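Local coordinates for phosphoribosylaminoimidazole carboxylase, ATPase subunit (Bacillus anthracis, PDB 3Q2O), which converts 5-aminoimidazole ribonucleotide and bicarbonate to N5-carboxyaminoimidazole ribonucleotide at the expense of ATP in de novo purine synthesis, at the interface of chains A and B. Residues are numbered along the deposited sequence; one frame, centred on the assembly and turned at random. Chains: chain A/B, Phosphoribosylaminoimidazole carboxylase, ATPase subunit.

Contact 1: the interface of chains A and B. Residues chain A 291-292, 308-309, 311; chain B 314, 338, 340, 361.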
loop_
_atom_site.group_PDB
_atom_site.type_symbol
_atom_site.label_atom_id
_atom_site.label_comp_id
_atom_site.label_asym_id
_atom_site.label_seq_id
_atom_site.Cartn_x
_atom_site.Cartn_y
_atom_site.Cartn_z
ATOM N N GLU A 291 -1.821 -3.852 -10.275
ATOM C CA GLU A 291 -2.663 -2.682 -10.126
ATOM C C GLU A 291 -3.425 -2.681 -8.792
ATOM O O GLU A 291 -3.612 -1.616 -8.180
ATOM C CB GLU A 291 -3.611 -2.626 -11.318
ATOM C CG GLU A 291 -4.290 -1.298 -11.494
ATOM C CD GLU A 291 -4.991 -1.196 -12.827
ATOM O OE1 GLU A 291 -6.058 -0.539 -12.870
ATOM O OE2 GLU A 291 -4.490 -1.786 -13.820
ATOM N N THR A 292 -3.856 -3.866 -8.341
ATOM C CA THR A 292 -4.425 -4.054 -6.993
ATOM C C THR A 292 -3.712 -5.232 -6.318
ATOM O O THR A 292 -3.356 -6.198 -6.986
ATOM C CB THR A 292 -5.950 -4.395 -7.034
ATOM O OG1 THR A 292 -6.598 -3.635 -8.060
ATOM C CG2 THR A 292 -6.618 -4.104 -5.693
ATOM N N GLY A 308 -10.797 -4.347 -8.000
ATOM C CA GLY A 308 -9.776 -3.631 -8.758
ATOM C C GLY A 308 -9.245 -4.476 -9.901
ATOM O O GLY A 308 -9.585 -5.655 -10.031
ATOM N N GLU A 309 -8.407 -3.871 -10.741
ATOM C CA GLU A 309 -7.777 -4.610 -11.830
ATOM C C GLU A 309 -6.571 -5.408 -11.335
ATOM O O GLU A 309 -5.974 -5.072 -10.307
ATOM C CB GLU A 309 -7.398 -3.667 -12.980
ATOM C CG GLU A 309 -8.591 -2.839 -13.539
ATOM C CD GLU A 309 -9.831 -3.664 -13.889
ATOM O OE1 GLU A 309 -9.702 -4.783 -14.427
ATOM O OE2 GLU A 309 -10.956 -3.189 -13.625
ATOM N N ASN A 311 -3.897 -6.322 -13.497
ATOM C CA ASN A 311 -2.809 -6.211 -14.474
ATOM C C ASN A 311 -1.459 -6.258 -13.811
ATOM O O ASN A 311 -1.234 -5.573 -12.805
ATOM C CB ASN A 311 -2.914 -4.898 -15.255
ATOM C CG ASN A 311 -4.232 -4.768 -15.987
ATOM O OD1 ASN A 311 -4.576 -5.609 -16.811
ATOM N ND2 ASN A 311 -4.981 -3.723 -15.679
ATOM N N LYS B 314 1.184 3.342 -14.779
ATOM C CA LYS B 314 -0.070 3.495 -15.513
ATOM C C LYS B 314 -0.516 4.954 -15.378
ATOM O O LYS B 314 -0.326 5.550 -14.315
ATOM C CB LYS B 314 -1.140 2.538 -14.949
ATOM C CG LYS B 314 -2.465 2.502 -15.717
ATOM C CD LYS B 314 -3.054 1.100 -15.692
ATOM C CE LYS B 314 -4.414 1.050 -16.388
ATOM N NZ LYS B 314 -5.002 -0.325 -16.336
ATOM N N GLY B 338 -12.204 0.642 -11.656
ATOM C CA GLY B 338 -11.008 1.314 -12.168
ATOM C C GLY B 338 -10.543 2.481 -11.313
ATOM O O GLY B 338 -9.621 3.225 -11.694
ATOM N N TYR B 340 -9.397 3.820 -7.353
ATOM C CA TYR B 340 -8.739 3.322 -6.153
ATOM C C TYR B 340 -8.947 4.332 -5.044
ATOM O O TYR B 340 -8.397 5.430 -5.065
ATOM C CB TYR B 340 -7.269 2.924 -6.427
ATOM C CG TYR B 340 -7.242 1.823 -7.476
ATOM C CD1 TYR B 340 -7.224 2.138 -8.839
ATOM C CD2 TYR B 340 -7.335 0.476 -7.114
ATOM C CE1 TYR B 340 -7.266 1.150 -9.817
ATOM C CE2 TYR B 340 -7.379 -0.535 -8.098
ATOM C CZ TYR B 340 -7.341 -0.188 -9.446
ATOM O OH TYR B 340 -7.378 -1.159 -10.442
ATOM N N LEU B 361 -7.185 4.943 -12.537
ATOM C CA LEU B 361 -6.172 4.434 -13.450
ATOM C C LEU B 361 -6.788 3.995 -14.771
ATOM O O LEU B 361 -7.779 3.260 -14.800
ATOM C CB LEU B 361 -5.418 3.253 -12.829
ATOM C CG LEU B 361 -4.347 3.549 -11.768
ATOM C CD1 LEU B 361 -4.917 4.275 -10.566
ATOM C CD2 LEU B 361 -3.684 2.239 -11.337
HETATM O O HOH W 1 -11.447 -2.122 -11.322
HETATM O O HOH W 2 -7.920 0.704 -14.167
#
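A:Glu291 reaches across to B:Tyr340, B:Lys314 and B:Leu361 in an interface between two copies of an ATP-grasp enzyme; A:Glu291 falls in the ATP-grasp region, its partners towards the C-terminal part of the other chain. CB of the glutamate lies on the fringe of the contact, with the B:Tyr340 hydroxyl as its neighbour. With CG anti to the backbone N (chi1 -165°) and the chain extended beyond it, the side chain runs straight into the partner. A:Glu291 CG packs against the methyl CD2 of B:Leu361 at 3.6 Å and lies 3.3 Å from the B:Tyr340 hydroxyl OH.

At the carboxylate, the two oxygens divide the polar partners. A:Glu291 OE1 accepts from the B:Tyr340 phenol OH at 2.8 Å, the donor standing above the carboxylate plane by 38°. A water links the same OE1 to the backbone O of B:Leu361. A:Glu291 OE2 forms a salt bridge with the B:Lys314 ammonium NZ at 3.0 Å, and also accepts from the A:Asn311 amide ND2 at 2.7 Å. These two nitrogens approach on the syn side from opposite faces of the plane, a grip that should restrict carboxylate rotation; the nearby lysine probably also favours the charged form.

B:Tyr340 lies roughly perpendicular to A:Glu291, the ring turned 62° from the carboxylate. B:Tyr340 OH accepts as well as donates: the backbone N of A:Glu309 points to it at 2.9 Å in a nearly straight bond. Ring atom CE2 lies against the A:Thr292 hydroxyl OG1, which is held on its own side by a hydrogen bond to A:Glu309 O. Another water joins A:Glu309 OE2 to the backbone N of B:Gly338.

Contact 2: the interface of chains A and B. Residues chain A 27-28, 31, 287, 342; chain B 31, 34-35.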
loop_
_atom_site.group_PDB
_atom_site.type_symbol
_atom_site.label_atom_id
_atom_site.label_comp_id
_atom_site.label_asym_id
_atom_site.label_seq_id
_atom_site.Cartn_x
_atom_site.Cartn_y
_atom_site.Cartn_z
ATOM N N ARG A 27 -2.330 -8.916 8.986
ATOM C CA ARG A 27 -1.703 -7.580 9.019
ATOM C C ARG A 27 -1.799 -6.883 7.660
ATOM O O ARG A 27 -2.146 -5.709 7.582
ATOM C CB ARG A 27 -0.232 -7.685 9.440
ATOM C CG ARG A 27 0.581 -6.365 9.332
ATOM C CD ARG A 27 2.066 -6.667 9.574
ATOM N NE ARG A 27 2.939 -5.486 9.591
ATOM C CZ ARG A 27 3.236 -4.783 10.687
ATOM N NH1 ARG A 27 2.698 -5.098 11.863
ATOM N NH2 ARG A 27 4.064 -3.747 10.605
ATOM N N MET A 28 -1.484 -7.615 6.592
ATOM C CA MET A 28 -1.554 -7.041 5.251
ATOM C C MET A 28 -2.987 -6.774 4.763
ATOM O O MET A 28 -3.212 -5.829 3.985
ATOM C CB MET A 28 -0.752 -7.892 4.270
ATOM C CG MET A 28 0.755 -7.680 4.432
ATOM S SD MET A 28 1.782 -8.737 3.401
ATOM C CE MET A 28 1.711 -10.334 4.195
ATOM N N LEU A 31 -3.852 -3.485 6.644
ATOM C CA LEU A 31 -3.208 -2.323 6.027
ATOM C C LEU A 31 -3.929 -1.872 4.761
ATOM O O LEU A 31 -4.126 -0.677 4.551
ATOM C CB LEU A 31 -1.734 -2.603 5.732
ATOM C CG LEU A 31 -0.847 -2.729 6.980
ATOM C CD1 LEU A 31 0.432 -3.463 6.627
ATOM C CD2 LEU A 31 -0.534 -1.362 7.582
ATOM N N GLN A 287 1.477 -6.944 -4.210
ATOM C CA GLN A 287 1.582 -5.708 -3.454
ATOM C C GLN A 287 2.345 -4.627 -4.215
ATOM O O GLN A 287 2.021 -3.458 -4.099
ATOM C CB GLN A 287 2.302 -5.944 -2.138
ATOM C CG GLN A 287 1.512 -6.726 -1.106
ATOM C CD GLN A 287 2.224 -6.687 0.210
ATOM O OE1 GLN A 287 3.344 -7.200 0.342
ATOM N NE2 GLN A 287 1.614 -6.033 1.185
ATOM N N HIS A 342 9.119 -5.822 2.732
ATOM C CA HIS A 342 7.964 -5.945 3.601
ATOM C C HIS A 342 8.376 -6.763 4.820
ATOM O O HIS A 342 8.845 -7.895 4.674
ATOM C CB HIS A 342 6.816 -6.636 2.855
ATOM C CG HIS A 342 6.301 -5.853 1.690
ATOM N ND1 HIS A 342 5.210 -5.019 1.786
ATOM C CD2 HIS A 342 6.748 -5.742 0.416
ATOM C CE1 HIS A 342 4.992 -4.443 0.615
ATOM N NE2 HIS A 342 5.917 -4.858 -0.229
ATOM N N LEU B 31 1.295 4.245 7.270
ATOM C CA LEU B 31 0.941 3.007 6.584
ATOM C C LEU B 31 2.093 2.459 5.743
ATOM O O LEU B 31 2.361 1.263 5.755
ATOM C CB LEU B 31 -0.321 3.203 5.741
ATOM C CG LEU B 31 -1.602 3.385 6.561
ATOM C CD1 LEU B 31 -2.709 3.984 5.708
ATOM C CD2 LEU B 31 -2.044 2.052 7.171
ATOM N N LYS B 34 4.735 1.086 8.104
ATOM C CA LYS B 34 4.278 -0.187 8.692
ATOM C C LYS B 34 4.541 -1.387 7.785
ATOM O O LYS B 34 4.847 -2.485 8.277
ATOM C CB LYS B 34 2.788 -0.129 9.035
ATOM C CG LYS B 34 2.450 0.719 10.242
ATOM C CD LYS B 34 2.764 -0.017 11.516
ATOM C CE LYS B 34 1.987 0.558 12.683
ATOM N NZ LYS B 34 2.250 -0.256 13.902
ATOM N N GLU B 35 4.415 -1.189 6.469
ATOM C CA GLU B 35 4.700 -2.257 5.509
ATOM C C GLU B 35 6.143 -2.728 5.656
ATOM O O GLU B 35 6.417 -3.922 5.548
ATOM C CB GLU B 35 4.433 -1.822 4.060
ATOM C CG GLU B 35 2.948 -1.731 3.671
ATOM C CD GLU B 35 2.276 -3.076 3.376
ATOM O OE1 GLU B 35 2.918 -4.171 3.478
ATOM O OE2 GLU B 35 1.064 -3.041 3.047
HETATM O O HOH W 3 4.112 -5.580 7.050
HETATM O O HOH W 4 -1.405 -4.771 2.376
#
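B:Glu35 meets A:Leu31, A:Gln287 and A:His342 from the last turn of helix 24-35, still helical in its backbone (phi -59°, psi -37°), whereas A:His342 comes from the extended chain of strand 339-343. The glutamate side chain bends at chi2 (-78°), which turns its carboxylate towards chain A. B:Glu35 OE1 accepts from the imidazole ND1 of A:His342 at 3.0 Å. The amide NE2 of A:Gln287 donates to the same B:Glu35 OE1 at 3.2 Å. Both donors come from one face of the carboxylate; the amide arrives on the syn side, out of the plane, and the histidine from above it. The A:His342 ND1 bond lies close to the imidazole plane, with that ring almost perpendicular to the carboxylate. Over the ring centre lies the A:Gln287 oxygen OE1, 3.1 Å above the plane. The other carboxylate oxygen, B:Glu35 OE2, is bridged by a water to the backbone O of A:Met28.

A:Leu31 runs antiparallel alongside B:Glu35, with A:Leu31 CD1 resting 3.8 Å from the carboxylate carbon B:Glu35 CD. Its other methyl, CD2, touches CD2 of B:Leu31 and the CB of B:Lys34. A:Arg27, extended from CG to NE, brings NH2 to the backbone O of B:Lys34 at 2.8 Å, with this acceptor at the edge of the guanidinium plane. NE holds a water that also reaches B:Glu35 O. The cation thus caps the carboxyl end of the partner helix, where the helix dipole may favour it.

In the fold, the glycine-rich GGGQLG segment of the Rossmann-like preATP-grasp region links strand 16-20 to helix 24-35 and runs into its first turn, and the helix pairs with its symmetry mate at the two-fold axis.

The C-alpha centres of contact 1 and contact 2 lie about 18 Å apart along one two-fold interface, so each has a twin with the chains exchanged. Strand 339-343 serves both: its residue 340 projects from chain B in contact 1, and residue 342 from chain A in contact 2. Chain A segments 286-289 and 291-292 are likewise close neighbours in sequence. Contact 2 lies near the axis, where the N-terminal helices meet, and contact 1 farther out. Together with their twins they tie several regions of each chain to the partner, consistent with a stable dimer, although the coordinates alone do not prove one in solution.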